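Side-chain contacts in zinc uptake regulation protein (Escherichia coli, PDB 4MTE), which represses transcription of the zinc-uptake genes znuACB by binding their operator DNA with zinc as cofactor: residues Glu30-Met35 and Asp68-Gln73; Asp46-Leu51 and Pro61-Ala66; Thr95-Met100 and Gly116-Met121. One frame throughout, in Å; residues are numbered along the deposited sequence.

Interaction 1. Residues Glu30-Met35 and Asp68-Gln73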
loop_
_atom_site.group_PDB
_atom_site.type_symbol
_atom_site.label_atom_id
_atom_site.label_comp_id
_atom_site.label_asym_id
_atom_site.label_seq_id
_atom_site.Cartn_x
_atom_site.Cartn_y
_atom_site.Cartn_z
ATOM N N GLU D 30 10.497 10.742 28.876
ATOM C CA GLU D 30 9.234 10.011 28.779
ATOM C C GLU D 30 9.349 8.900 27.744
ATOM O O GLU D 30 8.921 7.769 27.972
ATOM C CB GLU D 30 8.089 10.954 28.396
ATOM C CG GLU D 30 6.743 10.256 28.182
ATOM C CD GLU D 30 6.179 9.650 29.453
ATOM O OE1 GLU D 30 6.633 10.032 30.553
ATOM O OE2 GLU D 30 5.277 8.793 29.351
ATOM N N VAL D 31 9.932 9.235 26.600
ATOM C CA VAL D 31 10.119 8.267 25.531
ATOM C C VAL D 31 11.005 7.141 26.039
ATOM O O VAL D 31 10.684 5.962 25.878
ATOM C CB VAL D 31 10.755 8.922 24.283
ATOM C CG1 VAL D 31 11.114 7.873 23.237
ATOM C CG2 VAL D 31 9.807 9.956 23.693
ATOM N N LEU D 32 12.116 7.518 26.664
ATOM C CA LEU D 32 13.050 6.549 27.224
ATOM C C LEU D 32 12.351 5.571 28.168
ATOM O O LEU D 32 12.472 4.352 28.015
ATOM C CB LEU D 32 14.181 7.272 27.958
ATOM C CG LEU D 32 15.348 6.419 28.464
ATOM C CD1 LEU D 32 15.956 5.571 27.347
ATOM C CD2 LEU D 32 16.399 7.323 29.098
ATOM N N ARG D 33 11.605 6.097 29.136
ATOM C CA ARG D 33 10.925 5.228 30.088
ATOM C C ARG D 33 9.873 4.370 29.391
ATOM O O ARG D 33 9.784 3.172 29.651
ATOM C CB ARG D 33 10.304 6.023 31.242
ATOM C CG ARG D 33 9.276 7.057 30.834
ATOM C CD ARG D 33 8.552 7.622 32.044
ATOM N NE ARG D 33 7.871 6.568 32.791
ATOM C CZ ARG D 33 6.659 6.103 32.504
ATOM N NH1 ARG D 33 5.967 6.596 31.484
ATOM N NH2 ARG D 33 6.133 5.137 33.243
ATOM N N LEU D 34 9.096 4.977 28.496
ATOM C CA LEU D 34 8.077 4.237 27.752
ATOM C C LEU D 34 8.705 3.075 26.997
ATOM O O LEU D 34 8.136 1.988 26.926
ATOM C CB LEU D 34 7.341 5.150 26.769
ATOM C CG LEU D 34 6.331 6.135 27.360
ATOM C CD1 LEU D 34 5.807 7.059 26.268
ATOM C CD2 LEU D 34 5.184 5.414 28.060
ATOM N N MET D 35 9.888 3.309 26.442
ATOM C CA MET D 35 10.625 2.247 25.772
ATOM C C MET D 35 11.131 1.230 26.785
ATOM O O MET D 35 11.133 0.029 26.521
ATOM C CB MET D 35 11.801 2.824 24.989
ATOM C CG MET D 35 11.394 3.573 23.733
ATOM S SD MET D 35 12.805 3.981 22.693
ATOM C CE MET D 35 13.250 2.355 22.088
ATOM N N ASP D 68 16.281 9.858 17.742
ATOM C CA ASP D 68 17.573 10.277 17.202
ATOM C C ASP D 68 18.522 10.642 18.337
ATOM O O ASP D 68 19.668 10.194 18.369
ATOM C CB ASP D 68 17.412 11.474 16.260
ATOM C CG ASP D 68 16.844 11.087 14.908
ATOM O OD1 ASP D 68 17.129 9.968 14.432
ATOM O OD2 ASP D 68 16.118 11.911 14.314
ATOM N N PHE D 69 18.037 11.457 19.268
ATOM C CA PHE D 69 18.828 11.826 20.442
ATOM C C PHE D 69 19.276 10.594 21.235
ATOM O O PHE D 69 20.469 10.406 21.498
ATOM C CB PHE D 69 18.026 12.759 21.352
ATOM C CG PHE D 69 18.713 13.071 22.655
ATOM C CD1 PHE D 69 19.641 14.096 22.739
ATOM C CD2 PHE D 69 18.432 12.338 23.795
ATOM C CE1 PHE D 69 20.273 14.381 23.935
ATOM C CE2 PHE D 69 19.063 12.621 24.992
ATOM C CZ PHE D 69 19.981 13.643 25.061
ATOM N N LEU D 70 18.310 9.759 21.608
ATOM C CA LEU D 70 18.580 8.560 22.398
ATOM C C LEU D 70 19.533 7.613 21.674
ATOM O O LEU D 70 20.361 6.951 22.300
ATOM C CB LEU D 70 17.268 7.837 22.713
ATOM C CG LEU D 70 16.260 8.630 23.548
ATOM C CD1 LEU D 70 14.906 7.932 23.557
ATOM C CD2 LEU D 70 16.774 8.845 24.969
ATOM N N LEU D 71 19.416 7.558 20.353
ATOM C CA LEU D 71 20.304 6.733 19.541
ATOM C C LEU D 71 21.707 7.308 19.561
ATOM O O LEU D 71 22.688 6.582 19.712
ATOM C CB LEU D 71 19.807 6.671 18.099
ATOM C CG LEU D 71 18.648 5.716 17.830
ATOM C CD1 LEU D 71 17.972 6.061 16.509
ATOM C CD2 LEU D 71 19.148 4.280 17.829
ATOM N N GLU D 72 21.793 8.623 19.399
ATOM C CA GLU D 72 23.077 9.306 19.397
ATOM C C GLU D 72 23.790 9.142 20.738
ATOM O O GLU D 72 25.000 8.931 20.778
ATOM C CB GLU D 72 22.886 10.788 19.077
ATOM C CG GLU D 72 24.178 11.532 18.778
ATOM C CD GLU D 72 23.944 12.981 18.396
ATOM O OE1 GLU D 72 22.766 13.387 18.289
ATOM O OE2 GLU D 72 24.936 13.713 18.202
ATOM N N GLN D 73 23.039 9.236 21.833
ATOM C CA GLN D 73 23.620 9.071 23.167
ATOM C C GLN D 73 23.810 7.600 23.553
ATOM O O GLN D 73 24.387 7.300 24.597
ATOM C CB GLN D 73 22.774 9.800 24.217
ATOM C CG GLN D 73 22.696 11.310 23.999
ATOM C CD GLN D 73 24.066 11.961 23.901
ATOM O OE1 GLN D 73 24.982 11.616 24.645
ATOM N NE2 GLN D 73 24.215 12.900 22.973
#
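Leu-70 reaches from helix 60-72 toward helix 26-36 and divides its two methyls between Val-31 and Leu-32. It has the most surface buried by the contact, 78 of the 134 Å² shared by both sides. Its CG lies anti to the carbonyl carbon (chi1 -62°), a setting from which the branch extends toward the facing helix. CD1 meets Val-31 CG1 at 3.8 Å, and the same methyl sits 4.2 Å from the backbone N of Leu-32. The other methyl, CD2, approaches Leu-32 CD1 at 4.1 Å. Both pairs of side chains meet at a slant, and no hydrogen bond spans the segments, so the contact is apolar packing between buried groups. This is the interior of the winged-helix DNA-binding domain, where, between the two segments, the CA atoms of Leu-32 and Leu-70 are the closest pair, 7.6 Å apart. Leu-32 is covered further by Leu-10 and Ala-13 of helix 6-20 and by Leu-87 of strand 84-87, while Leu-70 also touches Phe-75. On Val-31, CG1 stands anti to the backbone N (chi1 173°), and this is the methyl that Leu-70 receives; the residue also packs on Leu-47 of helix 44-52.

Interaction 2. Residues Asp46-Leu51 and Pro61-Ala66. With nucleotides of chain F; nucleotides of chain E.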
loop_
_atom_site.group_PDB
_atom_site.type_symbol
_atom_site.label_atom_id
_atom_site.label_comp_id
_atom_site.label_asym_id
_atom_site.label_seq_id
_atom_site.Cartn_x
_atom_site.Cartn_y
_atom_site.Cartn_z
ATOM N N ASP D 46 3.946 2.995 17.297
ATOM C CA ASP D 46 3.411 2.389 18.512
ATOM C C ASP D 46 3.840 3.243 19.701
ATOM O O ASP D 46 3.039 3.579 20.579
ATOM C CB ASP D 46 3.931 0.959 18.682
ATOM C CG ASP D 46 3.324 -0.012 17.685
ATOM O OD1 ASP D 46 2.232 0.277 17.150
ATOM O OD2 ASP D 46 3.940 -1.072 17.445
ATOM N N LEU D 47 5.119 3.603 19.703
ATOM C CA LEU D 47 5.694 4.451 20.738
ATOM C C LEU D 47 4.991 5.802 20.736
ATOM O O LEU D 47 4.703 6.374 21.789
ATOM C CB LEU D 47 7.186 4.633 20.472
ATOM C CG LEU D 47 8.047 5.267 21.561
ATOM C CD1 LEU D 47 8.007 4.452 22.853
ATOM C CD2 LEU D 47 9.467 5.390 21.032
ATOM N N LEU D 48 4.709 6.301 19.536
ATOM C CA LEU D 48 3.951 7.532 19.371
ATOM C C LEU D 48 2.580 7.382 20.018
ATOM O O LEU D 48 2.145 8.251 20.772
ATOM C CB LEU D 48 3.792 7.870 17.889
ATOM C CG LEU D 48 2.960 9.106 17.543
ATOM C CD1 LEU D 48 3.489 10.356 18.238
ATOM C CD2 LEU D 48 2.933 9.298 16.032
ATOM N N ASP D 49 1.907 6.271 19.724
ATOM C CA ASP D 49 0.593 5.992 20.300
ATOM C C ASP D 49 0.651 5.943 21.828
ATOM O O ASP D 49 -0.230 6.477 22.499
ATOM C CB ASP D 49 0.022 4.677 19.755
ATOM C CG ASP D 49 -0.480 4.797 18.324
ATOM O OD1 ASP D 49 -0.915 5.898 17.926
ATOM O OD2 ASP D 49 -0.450 3.780 17.597
ATOM N N LEU D 50 1.682 5.307 22.376
ATOM C CA LEU D 50 1.871 5.294 23.826
ATOM C C LEU D 50 2.071 6.709 24.357
ATOM O O LEU D 50 1.473 7.101 25.359
ATOM C CB LEU D 50 3.082 4.443 24.210
ATOM C CG LEU D 50 2.990 2.939 23.961
ATOM C CD1 LEU D 50 4.282 2.268 24.407
ATOM C CD2 LEU D 50 1.784 2.329 24.671
ATOM N N LEU D 51 2.918 7.469 23.674
ATOM C CA LEU D 51 3.260 8.821 24.096
ATOM C C LEU D 51 2.050 9.759 24.083
ATOM O O LEU D 51 2.059 10.798 24.743
ATOM C CB LEU D 51 4.360 9.374 23.187
ATOM C CG LEU D 51 5.027 10.692 23.587
ATOM C CD1 LEU D 51 5.773 10.554 24.911
ATOM C CD2 LEU D 51 5.961 11.149 22.478
ATOM N N PRO D 61 7.438 13.609 14.406
ATOM C CA PRO D 61 8.711 14.316 14.601
ATOM C C PRO D 61 9.186 14.271 16.049
ATOM O O PRO D 61 10.384 14.180 16.307
ATOM C CB PRO D 61 8.372 15.756 14.213
ATOM C CG PRO D 61 7.245 15.633 13.247
ATOM C CD PRO D 61 6.443 14.454 13.721
ATOM N N THR D 62 8.241 14.324 16.982
ATOM C CA THR D 62 8.544 14.276 18.407
ATOM C C THR D 62 9.285 12.983 18.735
ATOM O O THR D 62 10.411 12.988 19.262
ATOM C CB THR D 62 7.240 14.325 19.226
ATOM O OG1 THR D 62 6.364 15.315 18.672
ATOM C CG2 THR D 62 7.520 14.648 20.680
ATOM N N VAL D 63 8.640 11.875 18.396
ATOM C CA VAL D 63 9.175 10.547 18.644
ATOM C C VAL D 63 10.507 10.357 17.933
ATOM O O VAL D 63 11.462 9.860 18.519
ATOM C CB VAL D 63 8.179 9.463 18.176
ATOM C CG1 VAL D 63 8.746 8.058 18.396
ATOM C CG2 VAL D 63 6.850 9.627 18.901
ATOM N N TYR D 64 10.569 10.761 16.670
ATOM C CA TYR D 64 11.773 10.550 15.869
ATOM C C TYR D 64 12.953 11.405 16.337
ATOM O O TYR D 64 14.099 10.953 16.329
ATOM C CB TYR D 64 11.466 10.774 14.386
ATOM C CG TYR D 64 10.868 9.546 13.738
ATOM C CD1 TYR D 64 11.683 8.541 13.234
ATOM C CD2 TYR D 64 9.493 9.374 13.650
ATOM C CE1 TYR D 64 11.148 7.408 12.652
ATOM C CE2 TYR D 64 8.949 8.241 13.067
ATOM C CZ TYR D 64 9.782 7.262 12.571
ATOM O OH TYR D 64 9.246 6.131 11.990
ATOM N N ARG D 65 12.669 12.633 16.757
ATOM C CA ARG D 65 13.684 13.493 17.350
ATOM C C ARG D 65 14.211 12.839 18.618
ATOM O O ARG D 65 15.429 12.670 18.793
ATOM C CB ARG D 65 13.090 14.862 17.680
ATOM C CG ARG D 65 12.923 15.766 16.476
ATOM C CD ARG D 65 11.966 16.910 16.762
ATOM N NE ARG D 65 11.882 17.841 15.640
ATOM C CZ ARG D 65 10.947 18.777 15.508
ATOM N NH1 ARG D 65 9.999 18.911 16.425
ATOM N NH2 ARG D 65 10.957 19.577 14.453
ATOM N N ALA D 66 13.286 12.462 19.498
ATOM C CA ALA D 66 13.642 11.769 20.730
ATOM C C ALA D 66 14.527 10.562 20.424
ATOM O O ALA D 66 15.607 10.411 20.992
ATOM C CB ALA D 66 12.388 11.335 21.478
ATOM P P DA F 21 11.458 3.733 10.446
ATOM O OP1 DA F 21 12.806 3.151 10.283
ATOM O OP2 DA F 21 10.813 3.773 11.776
ATOM O "O5'" DA F 21 11.507 5.223 9.885
ATOM C "C5'" DA F 21 12.035 5.416 8.588
ATOM C "C4'" DA F 21 11.947 6.872 8.172
ATOM O "O4'" DA F 21 10.560 7.256 8.033
ATOM C "C3'" DA F 21 12.550 7.880 9.147
ATOM O "O3'" DA F 21 13.753 8.361 8.570
ATOM C "C2'" DA F 21 11.478 8.964 9.316
ATOM C "C1'" DA F 21 10.513 8.658 8.177
ATOM N N9 DA F 21 9.125 9.056 8.383
ATOM C C8 DA F 21 8.199 8.499 9.222
ATOM N N7 DA F 21 7.020 9.081 9.169
ATOM C C5 DA F 21 7.189 10.081 8.225
ATOM C C6 DA F 21 6.324 11.060 7.699
ATOM N N6 DA F 21 5.043 11.214 8.055
ATOM N N1 DA F 21 6.834 11.892 6.774
ATOM C C2 DA F 21 8.108 11.762 6.396
ATOM N N3 DA F 21 9.013 10.886 6.814
ATOM C C4 DA F 21 8.481 10.073 7.733
ATOM P P DT E 6 12.441 19.049 23.140
ATOM O OP1 DT E 6 12.019 18.565 24.472
ATOM O OP2 DT E 6 12.986 18.085 22.156
ATOM O "O5'" DT E 6 11.211 19.815 22.475
ATOM C "C5'" DT E 6 10.750 21.003 23.114
ATOM C "C4'" DT E 6 9.569 21.608 22.382
ATOM O "O4'" DT E 6 10.050 22.385 21.258
ATOM C "C3'" DT E 6 8.565 20.600 21.832
ATOM O "O3'" DT E 6 7.283 20.930 22.355
ATOM C "C2'" DT E 6 8.688 20.742 20.314
ATOM C "C1'" DT E 6 9.201 22.167 20.153
ATOM N N1 DT E 6 10.006 22.453 18.923
ATOM C C2 DT E 6 9.654 23.528 18.142
ATOM O O2 DT E 6 8.714 24.271 18.375
ATOM N N3 DT E 6 10.458 23.711 17.053
ATOM C C4 DT E 6 11.551 22.968 16.652
ATOM O O4 DT E 6 12.188 23.256 15.634
ATOM C C5 DT E 6 11.870 21.855 17.517
ATOM C C7 DT E 6 13.035 20.959 17.208
ATOM C C6 DT E 6 11.093 21.660 18.596
ATOM P P DT E 8 0.623 21.815 18.714
ATOM O OP1 DT E 8 -0.548 22.627 19.106
ATOM O OP2 DT E 8 0.739 20.418 19.180
ATOM O "O5'" DT E 8 0.724 21.795 17.121
ATOM C "C5'" DT E 8 0.754 23.028 16.418
ATOM C "C4'" DT E 8 0.951 22.800 14.932
ATOM O "O4'" DT E 8 2.347 22.527 14.646
ATOM C "C3'" DT E 8 0.164 21.627 14.349
ATOM O "O3'" DT E 8 -0.747 22.123 13.384
ATOM C "C2'" DT E 8 1.233 20.719 13.742
ATOM C "C1'" DT E 8 2.387 21.688 13.513
ATOM N N1 DT E 8 3.749 21.073 13.405
ATOM C C2 DT E 8 4.617 21.514 12.426
ATOM O O2 DT E 8 4.347 22.386 11.619
ATOM N N3 DT E 8 5.834 20.885 12.426
ATOM C C4 DT E 8 6.269 19.887 13.280
ATOM O O4 DT E 8 7.388 19.392 13.188
ATOM C C5 DT E 8 5.315 19.475 14.279
ATOM C C7 DT E 8 5.659 18.400 15.270
ATOM C C6 DT E 8 4.120 20.082 14.293
#
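Leu-47 is the first residue of helix 44-52 to meet helix 60-72 here, its CD2 lying 3.8 Å from Val-63 CG1. Leu-48 follows and packs on the other methyl of the same valine: its CD1 is 3.5 Å from Val-63 CG2, with its CB almost as near. One turn on from Leu-47, Leu-51 brings CD2 to 4.0 Å from Val-63 CG2, the two side chains running past each other in opposite directions, and the same CD2 touches Thr-62 CG2 at 4.2 Å. Val-63 supplies 89 of the 194 Å² buried; with CG1 anti to its backbone N (chi1 178°), the two methyls fork between Leu-47 on one branch and Leu-48 and Leu-51 on the other. The segment axes approach to 9.6 Å at 112°. Helix 60-72 also carries the DNA contacts. Tyr-64 OH lies 2.8 Å from OP2 of DA21 of chain F, whose C2' lies over one face of the ring, offset toward its rim. The Arg-65 guanidinium is layered between Pro-61 CB and a DT6 methyl of chain E, DT6 C7 being 3.5 Å from Arg-65 CZ, and Arg-65 NH2 hydrogen-bonds a guanine O6. Such an arrangement is the helix-turn-helix of a winged-helix repressor, with helix 60-72 as recognition helix.

Interaction 3. Residues Thr95-Met100 and Gly116-Met121. With ZN (zinc ion), chain N.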
loop_
_atom_site.group_PDB
_atom_site.type_symbol
_atom_site.label_atom_id
_atom_site.label_comp_id
_atom_site.label_asym_id
_atom_site.label_seq_id
_atom_site.Cartn_x
_atom_site.Cartn_y
_atom_site.Cartn_z
ATOM N N THR D 95 30.971 2.040 25.485
ATOM C CA THR D 95 30.248 1.635 24.278
ATOM C C THR D 95 30.674 0.256 23.781
ATOM O O THR D 95 31.816 -0.160 23.975
ATOM C CB THR D 95 30.418 2.665 23.148
ATOM O OG1 THR D 95 31.812 2.898 22.912
ATOM C CG2 THR D 95 29.743 3.976 23.523
ATOM N N HIS D 96 29.746 -0.437 23.131
ATOM C CA HIS D 96 29.870 -1.871 22.914
ATOM C C HIS D 96 29.434 -2.302 21.521
ATOM O O HIS D 96 28.820 -1.533 20.780
ATOM C CB HIS D 96 28.990 -2.590 23.935
ATOM C CG HIS D 96 27.555 -2.163 23.886
ATOM N ND1 HIS D 96 27.123 -0.954 24.388
ATOM C CD2 HIS D 96 26.459 -2.774 23.379
ATOM C CE1 HIS D 96 25.820 -0.843 24.200
ATOM N NE2 HIS D 96 25.393 -1.933 23.589
ATOM N N THR D 97 29.767 -3.545 21.186
ATOM C CA THR D 97 29.172 -4.237 20.052
ATOM C C THR D 97 28.132 -5.183 20.630
ATOM O O THR D 97 28.260 -5.620 21.775
ATOM C CB THR D 97 30.211 -5.049 19.253
ATOM O OG1 THR D 97 29.573 -5.668 18.129
ATOM C CG2 THR D 97 30.861 -6.127 20.125
ATOM N N SER D 98 27.107 -5.505 19.849
ATOM C CA SER D 98 26.043 -6.366 20.344
ATOM C C SER D 98 25.354 -7.141 19.236
ATOM O O SER D 98 25.329 -6.718 18.081
ATOM C CB SER D 98 25.003 -5.539 21.091
ATOM O OG SER D 98 24.298 -4.684 20.208
ATOM N N ALA D 99 24.790 -8.283 19.616
ATOM C CA ALA D 99 23.968 -9.083 18.725
ATOM C C ALA D 99 22.570 -9.172 19.321
ATOM O O ALA D 99 22.407 -9.521 20.491
ATOM C CB ALA D 99 24.569 -10.470 18.551
ATOM N N MET D 100 21.566 -8.837 18.518
ATOM C CA MET D 100 20.180 -8.871 18.963
ATOM C C MET D 100 19.563 -10.217 18.632
ATOM O O MET D 100 19.606 -10.659 17.484
ATOM C CB MET D 100 19.380 -7.759 18.283
ATOM C CG MET D 100 19.870 -6.366 18.617
ATOM S SD MET D 100 19.543 -5.916 20.328
ATOM C CE MET D 100 20.471 -4.391 20.454
ATOM N N GLY D 116 33.737 -11.886 20.059
ATOM C CA GLY D 116 34.143 -12.922 19.131
ATOM C C GLY D 116 33.604 -12.688 17.734
ATOM O O GLY D 116 34.155 -13.191 16.760
ATOM N N VAL D 117 32.524 -11.919 17.639
ATOM C CA VAL D 117 31.928 -11.578 16.353
ATOM C C VAL D 117 32.654 -10.381 15.754
ATOM O O VAL D 117 33.055 -10.405 14.590
ATOM C CB VAL D 117 30.429 -11.242 16.508
ATOM C CG1 VAL D 117 29.831 -10.751 15.188
ATOM C CG2 VAL D 117 29.671 -12.455 17.025
ATOM N N GLU D 118 32.800 -9.335 16.561
ATOM C CA GLU D 118 33.519 -8.129 16.168
ATOM C C GLU D 118 34.892 -8.488 15.605
ATOM O O GLU D 118 35.301 -7.983 14.553
ATOM C CB GLU D 118 33.685 -7.213 17.384
ATOM C CG GLU D 118 34.270 -5.838 17.081
ATOM C CD GLU D 118 33.220 -4.815 16.682
ATOM O OE1 GLU D 118 32.058 -5.203 16.437
ATOM O OE2 GLU D 118 33.562 -3.615 16.618
ATOM N N ASP D 119 35.593 -9.371 16.310
ATOM C CA ASP D 119 36.922 -9.808 15.898
ATOM C C ASP D 119 36.903 -10.493 14.532
ATOM O O ASP D 119 37.700 -10.158 13.654
ATOM C CB ASP D 119 37.518 -10.756 16.941
ATOM C CG ASP D 119 37.902 -10.047 18.225
ATOM O OD1 ASP D 119 37.385 -8.938 18.475
ATOM O OD2 ASP D 119 38.720 -10.602 18.988
ATOM N N ILE D 120 35.999 -11.452 14.360
ATOM C CA ILE D 120 35.884 -12.181 13.099
ATOM C C ILE D 120 35.523 -11.231 11.964
ATOM O O ILE D 120 36.051 -11.341 10.860
ATOM C CB ILE D 120 34.814 -13.292 13.181
ATOM C CG1 ILE D 120 35.246 -14.370 14.174
ATOM C CG2 ILE D 120 34.583 -13.933 11.809
ATOM C CD1 ILE D 120 34.129 -15.320 14.569
ATOM N N MET D 121 34.613 -10.305 12.244
ATOM C CA MET D 121 34.183 -9.326 11.256
ATOM C C MET D 121 35.351 -8.435 10.852
ATOM O O MET D 121 35.547 -8.153 9.670
ATOM C CB MET D 121 33.041 -8.480 11.817
ATOM C CG MET D 121 31.695 -9.193 11.821
ATOM S SD MET D 121 30.875 -9.167 10.214
ATOM C CE MET D 121 31.161 -10.838 9.648
HETATM ZN ZN ZN N . 23.383 -1.984 23.689
#
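Thr-97 OG1 donates a hydrogen bond of 3.0 Å to Glu-118 OE1, the one hydrogen bond that joins the two segments. The hydroxyl reaches the oxygen from above the carboxylate, 46° out of its plane. On the threonine side, OG1 stands anti to the backbone N (chi1 -178°), which turns it toward the helix; Glu-118 answers with a chain bent at its second torsion (chi2 87°), a bend that brings OE1 alongside Thr-97, the two side chains running past each other in opposite directions. Looser contacts flank the bond: Thr-97 CB is 3.4 Å from Glu-118 OE1, and Thr-97 CG2 is 4.1 Å from Glu-118 CB. The contact thus ties the approach to strand 99-103 to helix 115-127 in the dimerisation domain of this Fur-family protein, where Ala-99 packs on Met-121 of the second subunit and Met-121 on its Ala-99. A valine in place of Thr-97 would probably leave Glu-118 OE1 without this donor and the carboxylate freer to turn away from the loop. The neighbouring His-96 turns to the metal instead: its NE2 binds the zinc ion at 2.0 Å, and His-77, Cys-88 and Glu-111 complete the residues of that site. In the plane of the His-96 ring, the CB of Ser-98 lies at its edge. Glu-118 also packs on Asn-135 of strand 131-140.

How the interactions relate
Interactions 1 and 2 are buried, apolar contacts of one DNA-binding domain, and both use helix 60-72: its later part packs on helix 26-36, its earlier part on helix 44-52. Their centres are 10 Å apart and they touch directly, for Val-31 CG2 meets Ala-66 CB at 3.7 Å and Met-35 CG meets Leu-47 CD1 at 3.6 Å, so that the two patches run together into one apolar interior among helices 26-36, 44-52 and 60-72. Interaction 3 lies on the opposite side of the chain's centre, its centre about 22 Å from that of interaction 1 and 29 Å from that of interaction 2. It is a surface contact resting on a polar bond, beside a zinc ligand, whereas interaction 2 borders DNA.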